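Local atomic coordinates of putative NAD-dependent epimerase/dehydratase (Bacillus halodurans, PDB entry 3E8X), a protein that binds NADP and is probably an NAD(P)-dependent epimerase or dehydratase of the short-chain dehydrogenase/reductase type, its substrate unknown. Residues W109-T114 with R152-E157. Residues are numbered along the deposited sequence; the frame is centred on the assembly and turned at random.
Sequences WGAIKT and RLADDE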
ATOM      1  N   TRP A 109      -6.024   2.487   0.765  1.00 49.00           N
ATOM      2  CA  TRP A 109      -6.661   1.729   1.831  1.00 48.27           C
ATOM      3  C   TRP A 109      -8.158   1.665   1.582  1.00 48.67           C
ATOM      4  O   TRP A 109      -8.740   0.612   1.703  1.00 48.67           O
ATOM      5  CB  TRP A 109      -6.301   2.351   3.172  1.00 48.86           C
ATOM      6  CG  TRP A 109      -6.827   1.693   4.397  1.00 48.23           C
ATOM      7  CD1 TRP A 109      -7.604   2.269   5.345  1.00 49.55           C
ATOM      8  CD2 TRP A 109      -6.559   0.360   4.854  1.00 48.58           C
ATOM      9  NE1 TRP A 109      -7.839   1.377   6.365  1.00 48.54           N
ATOM     10  CE2 TRP A 109      -7.215   0.199   6.082  1.00 47.91           C
ATOM     11  CE3 TRP A 109      -5.811  -0.707   4.347  1.00 50.46           C
ATOM     12  CZ2 TRP A 109      -7.143  -0.996   6.837  1.00 49.77           C
ATOM     13  CZ3 TRP A 109      -5.736  -1.891   5.094  1.00 50.66           C
ATOM     14  CH2 TRP A 109      -6.420  -2.018   6.324  1.00 49.46           C
ATOM     15  N   GLY A 110      -8.767   2.786   1.181  1.00 49.60           N
ATOM     16  CA  GLY A 110     -10.202   2.825   0.811  1.00 48.74           C
ATOM     17  C   GLY A 110     -10.587   1.845  -0.288  1.00 48.81           C
ATOM     18  O   GLY A 110     -11.606   1.167  -0.194  1.00 49.82           O
ATOM     19  N   ALA A 111      -9.760   1.770  -1.328  1.00 48.57           N
ATOM     20  CA  ALA A 111      -9.939   0.842  -2.428  1.00 48.40           C
ATOM     21  C   ALA A 111      -9.827  -0.577  -1.959  1.00 48.26           C
ATOM     22  O   ALA A 111     -10.649  -1.420  -2.325  1.00 48.27           O
ATOM     23  CB  ALA A 111      -8.932   1.125  -3.590  1.00 47.64           C
ATOM     24  N   ILE A 112      -8.815  -0.845  -1.138  1.00 48.50           N
ATOM     25  CA  ILE A 112      -8.622  -2.167  -0.548  1.00 48.02           C
ATOM     26  C   ILE A 112      -9.838  -2.631   0.260  1.00 47.56           C
ATOM     27  O   ILE A 112     -10.292  -3.770   0.094  1.00 47.43           O
ATOM     28  CB  ILE A 112      -7.327  -2.261   0.317  1.00 48.38           C
ATOM     29  CG1 ILE A 112      -6.082  -2.179  -0.610  1.00 50.04           C
ATOM     30  CG2 ILE A 112      -7.402  -3.520   1.239  1.00 47.03           C
ATOM     31  CD1 ILE A 112      -4.671  -2.135   0.134  1.00 48.50           C
ATOM     32  N   LYS A 113     -10.376  -1.764   1.100  1.00 45.98           N
ATOM     33  CA  LYS A 113     -11.592  -2.079   1.817  1.00 45.81           C
ATOM     34  C   LYS A 113     -12.816  -2.252   0.898  1.00 46.47           C
ATOM     35  O   LYS A 113     -13.685  -3.052   1.220  1.00 46.38           O
ATOM     36  CB  LYS A 113     -11.851  -1.052   2.923  1.00 45.48           C
ATOM     37  CG  LYS A 113     -10.737  -0.984   4.050  1.00 44.80           C
ATOM     38  CD  LYS A 113     -11.071  -0.050   5.195  1.00 44.56           C
ATOM     39  CE  LYS A 113     -10.991   1.442   4.788  1.00 44.65           C
ATOM     40  NZ  LYS A 113     -11.289   2.423   5.908  1.00 44.86           N
ATOM     41  N   THR A 114     -12.913  -1.513  -0.218  1.00 46.75           N
ATOM     42  CA  THR A 114     -14.063  -1.640  -1.144  0.50 46.69           C
ATOM     43  C   THR A 114     -14.046  -2.996  -1.836  1.00 46.85           C
ATOM     44  O   THR A 114     -15.091  -3.618  -2.055  1.00 46.96           O
ATOM     45  CB  THR A 114     -14.103  -0.527  -2.250  0.50 47.03           C
ATOM     46  OG1 THR A 114     -12.968  -0.651  -3.133  0.50 47.26           O
ATOM     47  CG2 THR A 114     -14.149   0.843  -1.628  0.50 46.08           C
ATOM     48  N   ARG A 152      -1.109   1.965  -8.015  1.00 48.02           N
ATOM     49  CA  ARG A 152      -0.507   0.699  -8.355  1.00 47.90           C
ATOM     50  C   ARG A 152      -0.825  -0.406  -7.360  1.00 48.38           C
ATOM     51  O   ARG A 152      -1.181  -1.530  -7.767  1.00 48.63           O
ATOM     52  CB  ARG A 152       1.006   0.853  -8.506  1.00 47.35           C
ATOM     53  CG  ARG A 152       1.827  -0.454  -8.540  1.00 47.86           C
ATOM     54  CD  ARG A 152       1.501  -1.414  -9.682  1.00 50.22           C
ATOM     55  NE  ARG A 152       2.470  -2.514  -9.695  1.00 50.46           N
ATOM     56  CZ  ARG A 152       3.691  -2.457 -10.217  1.00 50.60           C
ATOM     57  NH1 ARG A 152       4.104  -1.395 -10.882  1.00 50.36           N
ATOM     58  NH2 ARG A 152       4.502  -3.498 -10.111  1.00 47.88           N
ATOM     59  N   LEU A 153      -0.673  -0.109  -6.069  1.00 48.52           N
ATOM     60  CA  LEU A 153      -0.836  -1.137  -5.045  1.00 48.03           C
ATOM     61  C   LEU A 153      -2.300  -1.486  -4.883  1.00 47.63           C
ATOM     62  O   LEU A 153      -2.635  -2.633  -4.582  1.00 48.04           O
ATOM     63  CB  LEU A 153      -0.192  -0.726  -3.731  1.00 47.53           C
ATOM     64  CG  LEU A 153       1.331  -0.662  -3.759  1.00 48.51           C
ATOM     65  CD1 LEU A 153       1.844  -0.067  -2.425  1.00 45.42           C
ATOM     66  CD2 LEU A 153       1.974  -2.074  -4.080  1.00 46.62           C
ATOM     67  N   ALA A 154      -3.178  -0.520  -5.118  1.00 47.89           N
ATOM     68  CA  ALA A 154      -4.624  -0.801  -5.131  1.00 47.72           C
ATOM     69  C   ALA A 154      -4.980  -1.685  -6.316  1.00 47.50           C
ATOM     70  O   ALA A 154      -5.750  -2.626  -6.184  1.00 47.95           O
ATOM     71  CB  ALA A 154      -5.455   0.518  -5.117  1.00 46.68           C
ATOM     72  N   ASP A 155      -4.391  -1.406  -7.479  1.00 48.17           N
ATOM     73  CA  ASP A 155      -4.572  -2.236  -8.657  1.00 47.22           C
ATOM     74  C   ASP A 155      -4.126  -3.659  -8.408  1.00 46.92           C
ATOM     75  O   ASP A 155      -4.792  -4.607  -8.827  1.00 48.11           O
ATOM     76  CB  ASP A 155      -3.797  -1.658  -9.876  1.00 48.24           C
ATOM     77  CG  ASP A 155      -4.433  -0.404 -10.450  1.00 48.56           C
ATOM     78  OD1 ASP A 155      -5.571  -0.066 -10.033  1.00 48.21           O
ATOM     79  OD2 ASP A 155      -3.793   0.240 -11.327  1.00 49.32           O
ATOM     80  N   ASP A 156      -3.000  -3.821  -7.726  1.00 46.84           N
ATOM     81  CA  ASP A 156      -2.489  -5.169  -7.425  1.00 46.96           C
ATOM     82  C   ASP A 156      -3.375  -5.965  -6.464  1.00 46.18           C
ATOM     83  O   ASP A 156      -3.546  -7.154  -6.627  1.00 45.60           O
ATOM     84  CB  ASP A 156      -1.054  -5.097  -6.899  1.00 46.52           C
ATOM     85  CG  ASP A 156      -0.049  -4.724  -7.984  1.00 48.91           C
ATOM     86  OD1 ASP A 156      -0.388  -4.714  -9.205  1.00 52.20           O
ATOM     87  OD2 ASP A 156       1.081  -4.386  -7.608  1.00 51.01           O
ATOM     88  N   GLU A 157      -3.946  -5.291  -5.485  1.00 46.73           N
ATOM     89  CA  GLU A 157      -4.928  -5.904  -4.606  1.00 47.04           C
ATOM     90  C   GLU A 157      -6.147  -6.452  -5.400  1.00 46.67           C
ATOM     91  O   GLU A 157      -6.612  -7.564  -5.182  1.00 45.62           O
ATOM     92  CB  GLU A 157      -5.370  -4.888  -3.542  1.00 47.08           C
ATOM     93  CG  GLU A 157      -6.305  -5.473  -2.496  1.00 47.90           C
ATOM     94  CD  GLU A 157      -5.586  -6.192  -1.344  1.00 52.86           C
ATOM     95  OE1 GLU A 157      -4.320  -6.204  -1.232  1.00 52.26           O
ATOM     96  OE2 GLU A 157      -6.338  -6.685  -0.482  1.00 56.75           O
TER
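Glu157 has CG anti to its backbone N (chi1 -175°) and a bend at chi2 (84°), which brings its chain up against Ile112. Ile112 in turn holds CG2 anti to its own N and CG1 beside that N, and the two side chains cross at about a right angle. This joins helices 100-121 and 145-160, neighbours in the Rossmann-type fold of the NAD(P)H-binding domain. CG1 of Ile112 packs on the aliphatic CB and CG of Glu157, 3.8 Å from CG, while CG2 of Ile112 meets the carboxylate end, 3.8 Å from Glu157 OE2. The other oxygen of the glutamate, OE1, forms a salt bridge with Arg160, which probably helps to fix the turn of the carboxylate. An alanine at Ile112 would take away both branches, and would probably open a gap beside Glu157 and weaken the packing on Leu153 of the second subunit. On the side toward the sheet, Ala111 also touches Phe90 and Met128. Small residues let the helices come close here, with Ala111 CA and Ala154 CA 6.2 Å apart. The methyls meet directly, Ala111 CB standing 3.8 Å from Ala154 CB.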